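Local coordinates for glycoside Hydrolase Family 43_12 (Metagenome, PDB 7JVH), which is a family 43 glycoside hydrolase from a capybara gut metagenome that probably cleaves glycosidic bonds in plant polysaccharides, at residues Glu51-Asp63 with Asp374-Glu386. Numbering follows the deposited sequence.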
# COMPACT_ATOMS: atom_id res chain seq x y z
N GLU A 51 12.59 21.92 -3.86
CA GLU A 51 12.50 20.81 -2.89
C GLU A 51 11.22 20.02 -3.11
O GLU A 51 10.35 20.48 -3.84
CB GLU A 51 12.56 21.40 -1.49
CG GLU A 51 13.94 21.86 -1.09
CD GLU A 51 13.96 22.62 0.22
OE1 GLU A 51 13.08 23.46 0.40
OE2 GLU A 51 14.85 22.38 1.04
N PHE A 52 11.14 18.84 -2.50
CA PHE A 52 9.95 17.96 -2.54
C PHE A 52 9.90 17.16 -1.25
O PHE A 52 10.91 17.05 -0.58
CB PHE A 52 9.94 17.04 -3.76
CG PHE A 52 10.86 15.85 -3.70
CD1 PHE A 52 12.22 16.00 -3.83
CD2 PHE A 52 10.36 14.57 -3.55
CE1 PHE A 52 13.07 14.91 -3.81
CE2 PHE A 52 11.21 13.48 -3.50
CZ PHE A 52 12.56 13.66 -3.64
N TYR A 53 8.71 16.71 -0.88
CA TYR A 53 8.50 15.88 0.29
C TYR A 53 8.68 14.40 -0.06
O TYR A 53 8.20 13.94 -1.10
CB TYR A 53 7.10 16.12 0.86
CG TYR A 53 6.89 17.51 1.45
CD1 TYR A 53 7.74 18.00 2.43
CD2 TYR A 53 5.82 18.32 1.06
CE1 TYR A 53 7.54 19.24 3.00
CE2 TYR A 53 5.61 19.56 1.62
CZ TYR A 53 6.48 20.02 2.59
OH TYR A 53 6.32 21.26 3.17
N SER A 54 9.34 13.77 0.91
CA SER A 54 9.63 12.34 1.03
C SER A 54 9.16 11.86 2.40
O SER A 54 9.71 12.24 3.42
CB SER A 54 11.06 12.01 0.80
OG SER A 54 11.22 10.62 0.70
N PRO A 55 8.11 10.81 2.32
CA PRO A 55 7.67 9.91 1.25
C PRO A 55 6.89 10.51 0.09
O PRO A 55 6.01 11.35 0.28
CB PRO A 55 6.74 8.95 2.00
CG PRO A 55 6.19 9.74 3.13
CD PRO A 55 7.33 10.63 3.56
N ILE A 56 7.19 10.04 -1.12
CA ILE A 56 6.54 10.54 -2.36
C ILE A 56 5.13 9.97 -2.47
O ILE A 56 4.35 10.54 -3.20
CB ILE A 56 7.39 10.23 -3.59
CG1 ILE A 56 7.45 8.73 -3.88
CG2 ILE A 56 8.78 10.82 -3.42
CD1 ILE A 56 8.76 8.29 -4.48
N LEU A 57 4.89 8.82 -1.85
CA LEU A 57 3.55 8.25 -1.75
C LEU A 57 3.24 8.09 -0.28
O LEU A 57 3.83 7.29 0.40
CB LEU A 57 3.45 6.91 -2.46
CG LEU A 57 3.83 6.80 -3.93
CD1 LEU A 57 3.79 5.35 -4.38
CD2 LEU A 57 2.92 7.64 -4.79
N GLN A 58 2.31 8.92 0.20
CA GLN A 58 1.87 8.93 1.58
C GLN A 58 0.79 7.88 1.73
O GLN A 58 0.04 7.62 0.78
CB GLN A 58 1.31 10.31 1.93
CG GLN A 58 2.31 11.45 1.82
CD GLN A 58 1.66 12.82 1.78
OE1 GLN A 58 0.89 13.11 0.86
NE2 GLN A 58 1.96 13.66 2.77
N GLY A 59 0.69 7.30 2.92
CA GLY A 59 -0.25 6.23 3.22
C GLY A 59 0.26 4.87 2.76
O GLY A 59 1.40 4.76 2.26
N CYS A 60 -0.57 3.84 2.91
CA CYS A 60 -0.19 2.46 2.62
C CYS A 60 0.20 2.26 1.15
O CYS A 60 -0.67 2.08 0.28
CB CYS A 60 -1.27 1.47 3.00
SG CYS A 60 -0.70 -0.25 3.00
N TYR A 61 1.51 2.32 0.90
CA TYR A 61 2.11 2.02 -0.39
C TYR A 61 3.44 1.33 -0.11
O TYR A 61 4.50 1.92 -0.30
CB TYR A 61 2.31 3.28 -1.22
CG TYR A 61 1.01 3.88 -1.68
CD1 TYR A 61 0.38 3.43 -2.83
CD2 TYR A 61 0.39 4.88 -0.95
CE1 TYR A 61 -0.81 3.99 -3.26
CE2 TYR A 61 -0.81 5.45 -1.37
CZ TYR A 61 -1.40 5.00 -2.53
OH TYR A 61 -2.59 5.54 -2.97
N PRO A 62 3.41 0.07 0.39
CA PRO A 62 4.63 -0.63 0.79
C PRO A 62 5.36 -1.32 -0.36
O PRO A 62 4.88 -1.34 -1.51
CB PRO A 62 4.10 -1.66 1.80
CG PRO A 62 2.62 -1.37 1.96
CD PRO A 62 2.21 -0.72 0.69
N ASP A 63 6.53 -1.86 -0.04
CA ASP A 63 7.31 -2.69 -0.94
C ASP A 63 7.38 -2.07 -2.34
O ASP A 63 6.89 -2.63 -3.31
CB ASP A 63 6.69 -4.10 -1.01
CG ASP A 63 6.50 -4.72 0.35
OD1 ASP A 63 7.48 -4.78 1.15
OD2 ASP A 63 5.36 -5.16 0.64
N ASP A 374 -2.60 19.76 -11.37
CA ASP A 374 -3.04 19.04 -12.59
C ASP A 374 -3.51 17.65 -12.20
O ASP A 374 -4.25 17.52 -11.20
CB ASP A 374 -1.98 19.04 -13.70
CG ASP A 374 -1.90 20.36 -14.44
OD1 ASP A 374 -1.40 21.34 -13.85
OD2 ASP A 374 -2.34 20.40 -15.61
N GLY A 375 -3.10 16.63 -12.96
CA GLY A 375 -3.54 15.27 -12.64
C GLY A 375 -2.50 14.52 -11.85
O GLY A 375 -2.58 13.31 -11.80
N PHE A 376 -1.57 15.25 -11.24
CA PHE A 376 -0.46 14.63 -10.49
C PHE A 376 -0.92 14.23 -9.09
O PHE A 376 -1.76 14.91 -8.52
CB PHE A 376 0.72 15.58 -10.39
CG PHE A 376 1.49 15.66 -11.67
CD1 PHE A 376 2.22 14.58 -12.11
CD2 PHE A 376 1.45 16.80 -12.45
CE1 PHE A 376 2.91 14.64 -13.31
CE2 PHE A 376 2.14 16.85 -13.64
CZ PHE A 376 2.87 15.78 -14.07
N PHE A 377 -0.33 13.16 -8.60
CA PHE A 377 -0.60 12.62 -7.29
C PHE A 377 -0.19 13.65 -6.24
O PHE A 377 0.86 14.28 -6.38
CB PHE A 377 0.19 11.31 -7.12
CG PHE A 377 -0.33 10.41 -6.04
CD1 PHE A 377 -1.56 9.79 -6.17
CD2 PHE A 377 0.44 10.13 -4.92
CE1 PHE A 377 -2.03 8.93 -5.18
CE2 PHE A 377 -0.03 9.30 -3.92
CZ PHE A 377 -1.26 8.68 -4.06
N PRO A 378 -0.98 13.85 -5.16
CA PRO A 378 -0.67 14.88 -4.16
C PRO A 378 0.47 14.50 -3.24
O PRO A 378 0.93 13.38 -3.29
CB PRO A 378 -1.97 14.98 -3.36
CG PRO A 378 -2.56 13.61 -3.46
CD PRO A 378 -2.21 13.11 -4.84
N ASN A 379 0.94 15.46 -2.44
CA ASN A 379 1.85 15.23 -1.32
C ASN A 379 1.72 16.41 -0.35
O ASN A 379 0.88 17.30 -0.55
CB ASN A 379 3.29 15.02 -1.79
CG ASN A 379 4.03 14.02 -0.92
OD1 ASN A 379 4.29 14.28 0.27
ND2 ASN A 379 4.35 12.87 -1.48
N GLY A 380 2.52 16.40 0.72
CA GLY A 380 2.38 17.39 1.77
C GLY A 380 0.98 17.35 2.38
O GLY A 380 0.37 16.29 2.49
N ASN A 381 0.48 18.52 2.79
CA ASN A 381 -0.87 18.71 3.28
C ASN A 381 -1.72 19.28 2.16
O ASN A 381 -1.32 20.21 1.48
CB ASN A 381 -0.89 19.62 4.50
CG ASN A 381 -0.39 18.93 5.74
OD1 ASN A 381 -0.46 17.71 5.84
ND2 ASN A 381 0.11 19.68 6.70
N PHE A 382 -2.90 18.69 1.97
CA PHE A 382 -3.76 18.97 0.84
C PHE A 382 -5.18 18.53 1.16
O PHE A 382 -5.43 17.92 2.20
CB PHE A 382 -3.25 18.26 -0.41
CG PHE A 382 -3.23 16.76 -0.29
CD1 PHE A 382 -4.34 16.01 -0.63
CD2 PHE A 382 -2.09 16.10 0.15
CE1 PHE A 382 -4.31 14.64 -0.52
CE2 PHE A 382 -2.06 14.73 0.24
CZ PHE A 382 -3.17 13.99 -0.09
N THR A 383 -6.10 18.87 0.26
CA THR A 383 -7.50 18.50 0.36
C THR A 383 -7.90 17.87 -0.96
O THR A 383 -7.64 18.43 -2.03
CB THR A 383 -8.39 19.72 0.66
OG1 THR A 383 -8.22 20.07 2.03
CG2 THR A 383 -9.85 19.41 0.41
N TYR A 384 -8.53 16.68 -0.85
CA TYR A 384 -9.11 15.98 -1.98
C TYR A 384 -10.62 15.93 -1.76
O TYR A 384 -11.10 15.26 -0.84
CB TYR A 384 -8.53 14.58 -2.09
CG TYR A 384 -9.19 13.68 -3.12
CD1 TYR A 384 -9.58 14.18 -4.36
CD2 TYR A 384 -9.42 12.32 -2.85
CE1 TYR A 384 -10.19 13.37 -5.29
CE2 TYR A 384 -10.02 11.50 -3.80
CZ TYR A 384 -10.40 12.03 -5.02
OH TYR A 384 -11.00 11.25 -5.97
N SER A 385 -11.35 16.68 -2.60
CA SER A 385 -12.79 16.69 -2.62
C SER A 385 -13.23 16.01 -3.91
O SER A 385 -12.86 16.44 -5.00
CB SER A 385 -13.36 18.11 -2.57
OG SER A 385 -14.77 18.09 -2.62
N GLU A 386 -14.02 14.94 -3.76
CA GLU A 386 -14.46 14.13 -4.86
C GLU A 386 -15.98 14.16 -4.82
O GLU A 386 -16.58 13.90 -3.77
CB GLU A 386 -13.99 12.69 -4.67
CG GLU A 386 -14.46 11.73 -5.74
CD GLU A 386 -14.07 12.18 -7.14
OE1 GLU A 386 -12.87 12.10 -7.45
OE2 GLU A 386 -14.97 12.59 -7.92
O HOH W 1 5.65 13.17 2.17
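With chi1 of -62°, Q58 sets CG opposite its carbonyl carbon, and its extended chain then reaches the N379-G380 backbone; F377, whose CG lies anti to the backbone N (chi1 -160°), turns its ring toward L57 and Y61. The side-chain amides of Q58 and N379 stack with planes 16° apart, Q58 CD lying 3.4 Å from N379 OD1. Each amide bonds to the opposite backbone. Q58 NE2 donates to G380 O at 3.1 Å; this oxygen lies nearly in the Q58 amide plane, though the donor is tilted from the carbonyl plane, and H440 NE2 is its second partner. N379 ND2 donates to P55 O at 2.9 Å, in the carbonyl plane and on a lone pair, while its bond to I56 O is weak. N379 OD1 takes the G380 N-H at 2.8 Å, and one water donates to both N379 OD1 and P55 O. Q58 OE1 meets the ring edge of F382 in plane, and G380 CA approaches the Y53 ring obliquely, 3.6 Å from CD2. Further along, F377 directs its edge at the Y61 face, centroids 5.9 Å apart, and its CE2 touches L57 CD2 at 3.5 Å. These loops join the family 43 region to the chain entering strand 383-386, which pairs with strand 28-37 in an antiparallel sheet. With G380 N and a water both donating to OD1, and ND2 held chiefly by P55 O, a flip of the N379 amide would be disfavoured.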